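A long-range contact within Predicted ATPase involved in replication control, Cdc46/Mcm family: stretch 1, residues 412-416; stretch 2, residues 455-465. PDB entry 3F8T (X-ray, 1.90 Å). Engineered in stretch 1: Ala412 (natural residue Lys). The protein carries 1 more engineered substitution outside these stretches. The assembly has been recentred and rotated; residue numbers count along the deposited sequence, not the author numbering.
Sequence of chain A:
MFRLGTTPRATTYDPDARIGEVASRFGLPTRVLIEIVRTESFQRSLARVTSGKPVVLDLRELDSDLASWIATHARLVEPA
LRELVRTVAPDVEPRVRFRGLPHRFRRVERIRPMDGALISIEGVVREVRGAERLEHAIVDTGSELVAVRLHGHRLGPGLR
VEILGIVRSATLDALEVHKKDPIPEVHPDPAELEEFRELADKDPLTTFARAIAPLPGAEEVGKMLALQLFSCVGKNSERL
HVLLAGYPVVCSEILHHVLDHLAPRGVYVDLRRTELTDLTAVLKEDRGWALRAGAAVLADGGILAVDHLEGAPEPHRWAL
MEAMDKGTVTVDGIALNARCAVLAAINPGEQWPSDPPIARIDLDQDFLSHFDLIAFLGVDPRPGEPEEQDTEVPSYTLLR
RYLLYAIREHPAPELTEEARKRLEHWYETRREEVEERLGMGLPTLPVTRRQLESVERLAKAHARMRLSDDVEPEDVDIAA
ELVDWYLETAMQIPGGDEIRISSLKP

Stretch 1 412-416: APELT
Stretch 2 (455-465) VERLAKAHARM

A short extended segment can pack against a helix without a single direct hydrogen bond, and this contact, which buries 314 Å² in all, is a worked example. The second stretch is helical through Arg464, with phi from -58 to -67 and psi from -36 to -45, and i-to-i+4 bonds of 2.9 to 3.0 Å, such as Arg464 N to Lys460 O at 2.9 Å. Glu414 (-130/146) and Leu415 (-54/130) form a short strand, flanked by loop or turn; Pro413 is at -70/154. In register, Pro413 CA lies 5.9 Å from Lys460 CA; the strand runs roughly against the helix, Pro413 meeting Lys460, Ala463 and Arg464, and Leu415 meeting Glu456 further back.

Apolar packing centres on Pro413, a C-gamma exo ring pointed toward the helix. Its CB meets Ala463 CB at 4.1 Å; Ala463, also directed toward the segment, meets it with its methyl. Lys460 (m, t, t, t) lies extended beside it, its CB 4.4 Å from Pro413 CG.

Charged side chains also make close contacts with the segment that are not hydrogen bonds. Lys460 CE reaches Pro413 O at 3.6 Å. Arg464 (m, t, m, chi4 -98°) leaves the helix sideways but brings NH1 to 3.4 Å from Pro413 CD, its guanidinium oblique to that atom. Leu415 (m, t) likewise starts sideways and ends nearer, its CD1 3.5 Å from Glu456 OE1; this is van der Waals contact.

The polar link is indirect. Glu414 (m, m, chi3 -9°) points its CA-to-CB bond away, yet its carboxylate comes nearer. One water donates to Glu414 OE1 at 2.5 Å and accepts from Lys460 NZ at 2.8 Å, bridging the stretches. Within the helix, the same Lys460 NZ forms a salt bridge with Glu456 OE2 at 3.5 Å, Glu456 having chi1 t and chi2 142°.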

ATOM      1  N   ALA A 412      -9.476  -9.562  -7.691  1.00 23.21           N
ATOM      2  CA  ALA A 412      -9.162 -10.854  -8.290  1.00 23.24           C
ATOM      3  C   ALA A 412     -10.025 -11.239  -9.488  1.00 23.23           C
ATOM      4  O   ALA A 412     -10.749 -12.241  -9.420  1.00 23.44           O
ATOM      5  CB  ALA A 412      -9.210 -11.952  -7.199  1.00 23.64           C
ATOM      6  N   PRO A 413      -9.943 -10.472 -10.605  1.00 22.63           N
ATOM      7  CA  PRO A 413     -10.724 -10.901 -11.761  1.00 22.14           C
ATOM      8  C   PRO A 413     -10.126 -12.173 -12.346  1.00 22.56           C
ATOM      9  O   PRO A 413      -8.933 -12.417 -12.177  1.00 21.23           O
ATOM     10  CB  PRO A 413     -10.564  -9.764 -12.776  1.00 23.03           C
ATOM     11  CG  PRO A 413      -9.722  -8.734 -12.140  1.00 22.77           C
ATOM     12  CD  PRO A 413      -9.124  -9.278 -10.888  1.00 22.78           C
ATOM     13  N   GLU A 414     -10.963 -12.962 -13.020  1.00 22.91           N
ATOM     14  CA  GLU A 414     -10.558 -14.260 -13.560  1.00 23.90           C
ATOM     15  C   GLU A 414     -10.953 -14.380 -15.025  1.00 23.60           C
ATOM     16  O   GLU A 414     -11.976 -13.856 -15.454  1.00 21.42           O
ATOM     17  CB  GLU A 414     -11.182 -15.418 -12.739  1.00 24.39           C
ATOM     18  CG  GLU A 414     -10.807 -15.454 -11.234  1.00 27.36           C
ATOM     19  CD  GLU A 414      -9.354 -15.845 -10.938  1.00 32.22           C
ATOM     20  OE1 GLU A 414      -8.621 -16.264 -11.862  1.00 35.11           O
ATOM     21  OE2 GLU A 414      -8.939 -15.740  -9.761  1.00 32.44           O
ATOM     22  N   LEU A 415     -10.116 -15.071 -15.795  1.00 23.80           N
ATOM     23  CA  LEU A 415     -10.429 -15.373 -17.186  1.00 24.95           C
ATOM     24  C   LEU A 415     -11.771 -16.070 -17.348  1.00 25.78           C
ATOM     25  O   LEU A 415     -12.032 -17.061 -16.660  1.00 25.80           O
ATOM     26  CB  LEU A 415      -9.368 -16.319 -17.746  1.00 25.10           C
ATOM     27  CG  LEU A 415      -7.925 -15.826 -17.797  1.00 27.15           C
ATOM     28  CD1 LEU A 415      -6.977 -17.010 -18.151  1.00 26.62           C
ATOM     29  CD2 LEU A 415      -7.857 -14.696 -18.812  1.00 25.26           C
ATOM     30  N   THR A 416     -12.601 -15.558 -18.259  1.00 27.08           N
ATOM     31  CA  THR A 416     -13.707 -16.337 -18.807  1.00 28.11           C
ATOM     32  C   THR A 416     -13.125 -17.400 -19.729  1.00 28.99           C
ATOM     33  O   THR A 416     -11.961 -17.322 -20.152  1.00 27.25           O
ATOM     34  CB  THR A 416     -14.733 -15.501 -19.611  1.00 28.28           C
ATOM     35  OG1 THR A 416     -14.149 -15.031 -20.836  1.00 28.64           O
ATOM     36  CG2 THR A 416     -15.278 -14.334 -18.795  1.00 27.77           C
ATOM     37  N   VAL A 455       0.826 -10.991 -20.309  1.00 19.39           N
ATOM     38  CA  VAL A 455      -0.450 -10.737 -20.982  1.00 19.28           C
ATOM     39  C   VAL A 455      -1.614 -10.956 -20.001  1.00 19.00           C
ATOM     40  O   VAL A 455      -2.525 -10.126 -19.921  1.00 18.50           O
ATOM     41  CB  VAL A 455      -0.622 -11.591 -22.255  1.00 19.32           C
ATOM     42  CG1 VAL A 455      -2.039 -11.438 -22.819  1.00 18.75           C
ATOM     43  CG2 VAL A 455       0.395 -11.148 -23.285  1.00 19.84           C
ATOM     44  N   GLU A 456      -1.566 -12.050 -19.245  1.00 19.05           N
ATOM     45  CA  GLU A 456      -2.634 -12.344 -18.286  1.00 19.54           C
ATOM     46  C   GLU A 456      -2.758 -11.256 -17.216  1.00 19.12           C
ATOM     47  O   GLU A 456      -3.864 -10.823 -16.907  1.00 18.17           O
ATOM     48  CB  GLU A 456      -2.469 -13.745 -17.652  1.00 20.58           C
ATOM     49  CG  GLU A 456      -3.459 -14.004 -16.515  1.00 23.14           C
ATOM     50  CD  GLU A 456      -4.016 -15.430 -16.461  1.00 26.01           C
ATOM     51  OE1 GLU A 456      -3.679 -16.280 -17.310  1.00 25.69           O
ATOM     52  OE2 GLU A 456      -4.796 -15.694 -15.529  1.00 24.44           O
ATOM     53  N   ARG A 457      -1.625 -10.816 -16.665  1.00 18.25           N
ATOM     54  CA  ARG A 457      -1.609  -9.721 -15.685  1.00 18.59           C
ATOM     55  C   ARG A 457      -2.172  -8.432 -16.238  1.00 17.44           C
ATOM     56  O   ARG A 457      -2.953  -7.753 -15.560  1.00 16.79           O
ATOM     57  CB  ARG A 457      -0.189  -9.457 -15.199  1.00 18.73           C
ATOM     58  CG  ARG A 457       0.335 -10.514 -14.263  1.00 22.78           C
ATOM     59  CD  ARG A 457       1.781 -10.183 -13.842  1.00 26.89           C
ATOM     60  NE  ARG A 457       2.429 -11.389 -13.327  1.00 31.36           N
ATOM     61  CZ  ARG A 457       3.519 -11.957 -13.837  1.00 33.60           C
ATOM     62  NH1 ARG A 457       4.155 -11.433 -14.878  1.00 32.26           N
ATOM     63  NH2 ARG A 457       3.992 -13.061 -13.286  1.00 36.28           N
ATOM     64  N   LEU A 458      -1.760  -8.081 -17.458  1.00 16.79           N
ATOM     65  CA  LEU A 458      -2.253  -6.861 -18.092  1.00 17.17           C
ATOM     66  C   LEU A 458      -3.747  -6.934 -18.373  1.00 17.11           C
ATOM     67  O   LEU A 458      -4.452  -5.916 -18.273  1.00 17.41           O
ATOM     68  CB  LEU A 458      -1.492  -6.567 -19.384  1.00 16.75           C
ATOM     69  CG  LEU A 458      -0.049  -6.064 -19.242  1.00 16.44           C
ATOM     70  CD1 LEU A 458       0.744  -6.411 -20.513  1.00 17.89           C
ATOM     71  CD2 LEU A 458      -0.083  -4.548 -19.018  1.00 17.10           C
ATOM     72  N   ALA A 459      -4.220  -8.115 -18.777  1.00 16.74           N
ATOM     73  CA  ALA A 459      -5.662  -8.302 -19.031  1.00 17.58           C
ATOM     74  C   ALA A 459      -6.512  -8.196 -17.758  1.00 17.37           C
ATOM     75  O   ALA A 459      -7.601  -7.613 -17.785  1.00 17.38           O
ATOM     76  CB  ALA A 459      -5.917  -9.623 -19.744  1.00 17.46           C
ATOM     77  N   LYS A 460      -6.022  -8.772 -16.659  1.00 17.57           N
ATOM     78  CA  LYS A 460      -6.664  -8.627 -15.353  1.00 18.33           C
ATOM     79  C   LYS A 460      -6.707  -7.142 -14.946  1.00 18.03           C
ATOM     80  O   LYS A 460      -7.732  -6.648 -14.467  1.00 17.11           O
ATOM     81  CB  LYS A 460      -5.930  -9.462 -14.300  1.00 18.31           C
ATOM     82  CG  LYS A 460      -6.098 -11.010 -14.467  1.00 18.95           C
ATOM     83  CD  LYS A 460      -5.309 -11.760 -13.374  1.00 20.21           C
ATOM     84  CE  LYS A 460      -5.635 -13.260 -13.330  1.00 21.28           C
ATOM     85  NZ  LYS A 460      -4.615 -13.980 -12.474  1.00 22.91           N
ATOM     86  N   ALA A 461      -5.588  -6.435 -15.131  1.00 17.49           N
ATOM     87  CA  ALA A 461      -5.547  -5.001 -14.836  1.00 17.17           C
ATOM     88  C   ALA A 461      -6.586  -4.217 -15.627  1.00 17.54           C
ATOM     89  O   ALA A 461      -7.282  -3.346 -15.070  1.00 18.24           O
ATOM     90  CB  ALA A 461      -4.140  -4.433 -15.067  1.00 17.47           C
ATOM     91  N   HIS A 462      -6.736  -4.541 -16.916  1.00 17.51           N
ATOM     92  CA  HIS A 462      -7.727  -3.851 -17.719  1.00 17.39           C
ATOM     93  C   HIS A 462      -9.157  -4.194 -17.252  1.00 17.88           C
ATOM     94  O   HIS A 462     -10.042  -3.336 -17.264  1.00 16.99           O
ATOM     95  CB  HIS A 462      -7.553  -4.108 -19.215  1.00 17.26           C
ATOM     96  CG  HIS A 462      -8.491  -3.297 -20.054  1.00 18.57           C
ATOM     97  ND1 HIS A 462      -8.375  -1.928 -20.182  1.00 19.97           N
ATOM     98  CD2 HIS A 462      -9.594  -3.648 -20.752  1.00 17.95           C
ATOM     99  CE1 HIS A 462      -9.351  -1.473 -20.951  1.00 18.12           C
ATOM    100  NE2 HIS A 462     -10.106  -2.495 -21.307  1.00 21.93           N
ATOM    101  N   ALA A 463      -9.381  -5.437 -16.825  1.00 18.00           N
ATOM    102  CA  ALA A 463     -10.701  -5.803 -16.288  1.00 18.92           C
ATOM    103  C   ALA A 463     -10.995  -5.004 -15.005  1.00 19.00           C
ATOM    104  O   ALA A 463     -12.115  -4.519 -14.811  1.00 19.80           O
ATOM    105  CB  ALA A 463     -10.803  -7.319 -16.053  1.00 18.65           C
ATOM    106  N   ARG A 464      -9.995  -4.831 -14.138  1.00 18.91           N
ATOM    107  CA  ARG A 464     -10.178  -3.951 -12.962  1.00 20.43           C
ATOM    108  C   ARG A 464     -10.560  -2.525 -13.373  1.00 20.32           C
ATOM    109  O   ARG A 464     -11.405  -1.874 -12.735  1.00 19.89           O
ATOM    110  CB  ARG A 464      -8.920  -3.935 -12.072  1.00 20.01           C
ATOM    111  CG  ARG A 464      -8.642  -5.296 -11.442  1.00 21.87           C
ATOM    112  CD  ARG A 464      -7.604  -5.274 -10.313  1.00 22.20           C
ATOM    113  NE  ARG A 464      -6.306  -5.475 -10.912  1.00 33.75           N
ATOM    114  CZ  ARG A 464      -5.658  -6.621 -10.980  1.00 30.60           C
ATOM    115  NH1 ARG A 464      -6.126  -7.728 -10.415  1.00 33.64           N
ATOM    116  NH2 ARG A 464      -4.501  -6.635 -11.588  1.00 35.49           N
ATOM    117  N   MET A 465      -9.940  -2.049 -14.456  1.00 21.32           N
ATOM    118  CA  MET A 465     -10.179  -0.704 -14.983  1.00 22.23           C
ATOM    119  C   MET A 465     -11.609  -0.519 -15.491  1.00 22.71           C
ATOM    120  O   MET A 465     -12.103   0.618 -15.586  1.00 23.15           O
ATOM    121  CB  MET A 465      -9.198  -0.444 -16.121  1.00 22.79           C
ATOM    122  CG  MET A 465      -8.886   0.988 -16.396  1.00 24.92           C
ATOM    123  SD  MET A 465      -7.603   1.008 -17.674  1.00 23.43           S
ATOM    124  CE  MET A 465      -6.128   1.290 -16.740  1.00 22.87           C
TER
HETATM  125  O   HOH W   1      -6.134 -16.289 -12.036  1.00 37.25           O